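Local coordinates for purine nucleoside phosphorylase (Schistosoma mansoni, PDB 6BFV), which probably catalyses the reversible phosphorolysis of purine nucleosides such as inosine and guanosine to the free base and ribose 1-phosphate, at residues I115-G120 / A239-A244; A195-P200 / V219-V224. All coordinates share one frame; numbering follows the deposited sequence.

Contact 1. Residues I115-G120 / A239-A244. With DJP (5-fluoropyrimidin-2-ol), chain G.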
loop_
_atom_site.group_PDB
_atom_site.type_symbol
_atom_site.label_atom_id
_atom_site.label_comp_id
_atom_site.label_asym_id
_atom_site.label_seq_id
_atom_site.Cartn_x
_atom_site.Cartn_y
_atom_site.Cartn_z
ATOM N N ILE A 115 -9.840 9.561 -21.519
ATOM C CA ILE A 115 -10.322 9.292 -20.163
ATOM C C ILE A 115 -10.595 10.621 -19.459
ATOM O O ILE A 115 -9.780 11.545 -19.526
ATOM C CB ILE A 115 -9.303 8.476 -19.329
ATOM C CG1 ILE A 115 -9.020 7.117 -19.932
ATOM C CG2 ILE A 115 -9.828 8.234 -17.903
ATOM C CD1 ILE A 115 -7.736 6.448 -19.315
ATOM N N THR A 116 -11.724 10.708 -18.747
ATOM C CA THR A 116 -11.998 11.838 -17.859
ATOM C C THR A 116 -12.326 11.317 -16.445
ATOM O O THR A 116 -12.736 10.167 -16.259
ATOM C CB THR A 116 -13.147 12.718 -18.399
ATOM O OG1 THR A 116 -14.363 11.974 -18.427
ATOM C CG2 THR A 116 -12.895 13.261 -19.834
ATOM N N ASN A 117 -12.092 12.156 -15.440
ATOM C CA ASN A 117 -12.395 11.814 -14.059
ATOM C C ASN A 117 -12.608 13.093 -13.260
ATOM O O ASN A 117 -12.387 14.212 -13.750
ATOM C CB ASN A 117 -11.292 10.962 -13.384
ATOM C CG ASN A 117 -9.928 11.656 -13.343
ATOM O OD1 ASN A 117 -9.771 12.707 -12.726
ATOM N ND2 ASN A 117 -8.907 11.019 -13.944
ATOM N N LEU A 118 -13.049 12.903 -12.019
ATOM C CA LEU A 118 -13.175 13.969 -11.027
ATOM C C LEU A 118 -12.043 13.843 -10.006
ATOM O O LEU A 118 -11.744 12.730 -9.538
ATOM C CB LEU A 118 -14.526 13.889 -10.288
ATOM C CG LEU A 118 -15.828 13.932 -11.109
ATOM C CD1 LEU A 118 -17.100 13.648 -10.284
ATOM C CD2 LEU A 118 -15.962 15.244 -11.718
ATOM N N ALA A 119 -11.462 14.971 -9.597
ATOM C CA ALA A 119 -10.297 14.929 -8.711
ATOM C C ALA A 119 -10.314 16.089 -7.717
ATOM O O ALA A 119 -11.042 17.067 -7.888
ATOM C CB ALA A 119 -9.002 14.950 -9.530
ATOM N N GLY A 120 -9.527 15.962 -6.648
ATOM C CA GLY A 120 -9.334 17.070 -5.708
ATOM C C GLY A 120 -8.092 17.848 -6.122
ATOM O O GLY A 120 -7.106 17.262 -6.573
ATOM N N ALA A 239 -5.705 11.784 -20.631
ATOM C CA ALA A 239 -6.482 11.744 -19.392
ATOM C C ALA A 239 -6.682 13.162 -18.877
ATOM O O ALA A 239 -5.705 13.913 -18.785
ATOM C CB ALA A 239 -5.762 10.919 -18.312
ATOM N N VAL A 240 -7.934 13.536 -18.540
ATOM C CA VAL A 240 -8.270 14.891 -18.098
ATOM C C VAL A 240 -9.038 14.831 -16.770
ATOM O O VAL A 240 -10.047 14.118 -16.649
ATOM C CB VAL A 240 -9.079 15.643 -19.171
ATOM C CG1 VAL A 240 -9.364 17.070 -18.718
ATOM C CG2 VAL A 240 -8.291 15.677 -20.509
ATOM N N SER A 241 -8.547 15.550 -15.763
ATOM C CA SER A 241 -9.224 15.632 -14.471
ATOM C C SER A 241 -10.022 16.927 -14.454
ATOM O O SER A 241 -9.516 17.981 -14.860
ATOM C CB SER A 241 -8.282 15.659 -13.257
ATOM O OG SER A 241 -7.625 14.449 -13.015
ATOM N N LEU A 242 -11.269 16.832 -14.003
ATOM C CA LEU A 242 -12.053 17.983 -13.576
ATOM C C LEU A 242 -11.884 18.191 -12.072
ATOM O O LEU A 242 -12.213 17.296 -11.279
ATOM C CB LEU A 242 -13.522 17.780 -13.922
ATOM C CG LEU A 242 -14.473 18.823 -13.340
ATOM C CD1 LEU A 242 -14.211 20.262 -13.843
ATOM C CD2 LEU A 242 -15.878 18.393 -13.666
ATOM N N ILE A 243 -11.383 19.371 -11.690
ATOM C CA ILE A 243 -11.175 19.761 -10.287
ATOM C C ILE A 243 -12.508 20.122 -9.649
ATOM O O ILE A 243 -13.224 21.012 -10.128
ATOM C CB ILE A 243 -10.204 20.949 -10.186
ATOM C CG1 ILE A 243 -8.832 20.583 -10.761
ATOM C CG2 ILE A 243 -10.062 21.434 -8.755
ATOM C CD1 ILE A 243 -8.285 19.308 -10.264
ATOM N N ALA A 244 -12.843 19.446 -8.567
ATOM C CA ALA A 244 -14.076 19.736 -7.843
ATOM C C ALA A 244 -13.876 20.433 -6.492
ATOM O O ALA A 244 -14.868 20.843 -5.885
ATOM C CB ALA A 244 -14.876 18.455 -7.621
HETATM C C3 DJP G . -11.155 14.091 -4.088
HETATM C C2 DJP G . -12.631 15.652 -5.122
HETATM C C1 DJP G . -12.565 13.384 -5.987
HETATM O O DJP G . -13.144 16.942 -5.164
HETATM N N DJP G . -13.087 14.692 -6.014
HETATM N N1 DJP G . -11.632 15.348 -4.125
HETATM C C DJP G . -11.605 13.125 -5.020
HETATM F F DJP G . -11.087 11.881 -4.955
#
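The N117 carboxamide meets S241 at its oxygen edge: S241 OG donates to N117 OD1 at 2.8 Å, in the amide plane and on a lone pair. The other end of the amide, ND2, donates to T223 OG1. With CG between the backbone N and the carbonyl carbon (chi1 60°), the amide swings toward the 239-244 strand. A second flat group, the bound 5-fluoropyrimidin-2-ol, lays one ring face against the A119-G120 peptide, where G120 CA comes 3.3 Å from its N1. At the ring's hydroxyl end, A244 CB sits near the ring plane, 3.4 Å from the ligand O, which also makes a weak hydrogen bond to A119 O.

The two strands run parallel. N117 bonds with both N and O: its N donates to V240 O, and its O receives L242 N at 2.9 Å. A119 likewise uses N toward L242 O and O toward A244 N. On the face away from N117, L118 and L242 lie side by side, CD2 to CD2 at 3.7 Å, beneath helix 259-283. Within these two strands the fragment meets mainly the A119-G120 backbone and A244 CB, with one weak hydrogen bond. The buried N117 amide, by contrast, is bonded at both OD1 and ND2, which fixes its rotation and ties the strand pair to the turn at T223.

Contact 2. Residues A195-P200 / V219-V224. With DJP (5-fluoropyrimidin-2-ol), chain G.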
loop_
_atom_site.group_PDB
_atom_site.type_symbol
_atom_site.label_atom_id
_atom_site.label_comp_id
_atom_site.label_asym_id
_atom_site.label_seq_id
_atom_site.Cartn_x
_atom_site.Cartn_y
_atom_site.Cartn_z
ATOM N N ALA A 195 -2.078 12.155 -8.233
ATOM C CA ALA A 195 -1.827 11.140 -7.203
ATOM C C ALA A 195 -3.014 10.188 -7.122
ATOM O O ALA A 195 -4.160 10.634 -7.079
ATOM C CB ALA A 195 -1.574 11.788 -5.841
ATOM N N PHE A 196 -2.738 8.871 -7.141
ATOM C CA PHE A 196 -3.769 7.831 -7.016
ATOM C C PHE A 196 -3.886 7.499 -5.523
ATOM O O PHE A 196 -2.955 6.929 -4.928
ATOM C CB PHE A 196 -3.396 6.600 -7.868
ATOM C CG PHE A 196 -4.417 5.444 -7.861
ATOM C CD1 PHE A 196 -5.746 5.638 -7.529
ATOM C CD2 PHE A 196 -4.022 4.150 -8.241
ATOM C CE1 PHE A 196 -6.671 4.554 -7.527
ATOM C CE2 PHE A 196 -4.951 3.073 -8.243
ATOM C CZ PHE A 196 -6.265 3.292 -7.904
ATOM N N ASN A 197 -4.988 7.948 -4.906
ATOM C CA ASN A 197 -5.452 7.514 -3.569
ATOM C C ASN A 197 -6.437 6.350 -3.763
ATOM O O ASN A 197 -7.513 6.543 -4.349
ATOM C CB ASN A 197 -6.131 8.704 -2.848
ATOM C CG ASN A 197 -7.049 8.298 -1.675
ATOM O OD1 ASN A 197 -6.813 7.326 -0.995
ATOM N ND2 ASN A 197 -8.093 9.053 -1.459
ATOM N N GLY A 198 -6.087 5.136 -3.307
ATOM C CA GLY A 198 -6.986 3.992 -3.528
ATOM C C GLY A 198 -8.426 4.229 -3.068
ATOM O O GLY A 198 -9.390 3.658 -3.642
ATOM N N GLY A 199 -8.605 5.046 -2.029
ATOM C CA GLY A 199 -9.932 5.351 -1.499
ATOM C C GLY A 199 -10.651 4.239 -0.720
ATOM O O GLY A 199 -10.043 3.192 -0.416
ATOM N N PRO A 200 -11.963 4.402 -0.456
ATOM C CA PRO A 200 -12.926 5.404 -0.934
ATOM C C PRO A 200 -13.091 6.652 -0.066
ATOM O O PRO A 200 -13.895 7.494 -0.459
ATOM C CB PRO A 200 -14.242 4.640 -0.928
ATOM C CG PRO A 200 -14.152 3.805 0.315
ATOM C CD PRO A 200 -12.630 3.399 0.374
ATOM N N VAL A 219 -5.447 14.934 -6.880
ATOM C CA VAL A 219 -5.583 13.593 -6.301
ATOM C C VAL A 219 -6.973 13.005 -6.627
ATOM O O VAL A 219 -7.977 13.719 -6.604
ATOM C CB VAL A 219 -5.325 13.651 -4.770
ATOM C CG1 VAL A 219 -6.290 14.653 -4.060
ATOM C CG2 VAL A 219 -5.375 12.293 -4.165
ATOM N N GLY A 220 -7.040 11.694 -6.870
ATOM C CA GLY A 220 -8.306 11.000 -7.079
ATOM C C GLY A 220 -8.174 9.494 -6.932
ATOM O O GLY A 220 -7.102 8.959 -6.616
ATOM N N MET A 221 -9.285 8.802 -7.216
ATOM C CA MET A 221 -9.413 7.385 -6.876
ATOM C C MET A 221 -9.565 6.480 -8.104
ATOM O O MET A 221 -10.059 5.358 -7.973
ATOM C CB MET A 221 -10.616 7.192 -5.934
ATOM C CG MET A 221 -10.678 8.118 -4.742
ATOM S SD MET A 221 -12.261 7.828 -3.886
ATOM C CE MET A 221 -12.241 9.242 -2.823
ATOM N N SER A 222 -9.178 6.934 -9.300
ATOM C CA SER A 222 -9.384 6.157 -10.525
ATOM C C SER A 222 -8.223 6.410 -11.503
ATOM O O SER A 222 -7.178 6.969 -11.142
ATOM C CB SER A 222 -10.731 6.530 -11.158
ATOM O OG SER A 222 -10.613 7.771 -11.868
ATOM N N THR A 223 -8.408 5.932 -12.744
ATOM C CA THR A 223 -7.653 6.310 -13.943
ATOM C C THR A 223 -6.263 5.656 -14.052
ATOM O O THR A 223 -5.922 5.090 -15.110
ATOM C CB THR A 223 -7.573 7.837 -14.042
ATOM O OG1 THR A 223 -8.898 8.364 -14.197
ATOM C CG2 THR A 223 -6.717 8.288 -15.273
ATOM N N VAL A 224 -5.455 5.684 -12.986
ATOM C CA VAL A 224 -4.097 5.087 -13.065
ATOM C C VAL A 224 -4.146 3.608 -13.414
ATOM O O VAL A 224 -3.286 3.138 -14.192
ATOM C CB VAL A 224 -3.318 5.396 -11.775
ATOM C CG1 VAL A 224 -2.078 4.626 -11.705
ATOM C CG2 VAL A 224 -2.931 6.910 -11.665
HETATM C C3 DJP G . -11.155 14.091 -4.088
HETATM C C2 DJP G . -12.631 15.652 -5.122
HETATM C C1 DJP G . -12.565 13.384 -5.987
HETATM O O DJP G . -13.144 16.942 -5.164
HETATM N N DJP G . -13.087 14.692 -6.014
HETATM N N1 DJP G . -11.632 15.348 -4.125
HETATM C C DJP G . -11.605 13.125 -5.020
HETATM F F DJP G . -11.087 11.881 -4.955
HETATM O O HOH W 1 -9.823 2.834 -6.425
#
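F196 and M221 carry the tight part of this contact: F196 sets its ring edge against the G220-M221 carbonyls, and M221 lies along N197-P200. G220 O lies near the ring plane, and F196 CE1 is 3.5 Å from M221 O. CG stands anti to the backbone N (chi1 -178°), which carries the ring past G220 to V224, whose CB is 3.8 Å from F196 CD2 at a slant to the ring. M221 leaves at about a right angle to the F196 side chain. Its extended chain passes N197 O and ends with CE 3.4 Å from P200 O, while the same methyl is 3.6 Å from the fluorine of the bound pyrimidine. G199 CA lies against M221 SD, and the peptide between G199 and P200 is cis.

Only two direct hydrogen bonds join the segments: G220 N to A195 O at 3.1 Å, and N197 N to G220 O. Beside them V219 CG2 packs 3.9 Å from N197 CB.

Beyond the strand ends the grip loosens. There a water donates to G198 O and to M221 O (3.0 Å), bridging where the backbones no longer pair directly. N197 OD1 closes an Asx turn onto G199 N, which approaches from above the amide plane. This side too is buried: G142 of the second subunit packs on N197, and G198 makes backbone hydrogen bonds to that subunit. The paired strands belong to the beta-alpha-beta unit of strand 189-196, helix 205-213 and strand 218-220. M221 at the ligand, with F161 of the second subunit against it, is consistent with the interfacial nucleoside site of trimeric purine nucleoside phosphorylases.

After an N-terminal helix, four strands and helix 95-108, the chain reaches strand 112-121, which supplies one half of contact 1. Beyond strand 131-139 it comes to 189-196 and then, through helix 205-213, to strand 218-220, which closes the short loop of contact 2. Helix 224-232 follows, and strand 236-246 returns beside 112-121, closing the much longer loop of contact 1, so contact 2 is nested inside contact 1. Their centres are 11 Å apart in one mixed sheet, where 218-220 runs antiparallel to 112-121; G120 N and V219 O, 2.7 Å apart, probably hydrogen-bond across that join. Both contacts border the bound pyrimidine, contact 1 along a ring face and the hydroxyl, contact 2 at the fluorine.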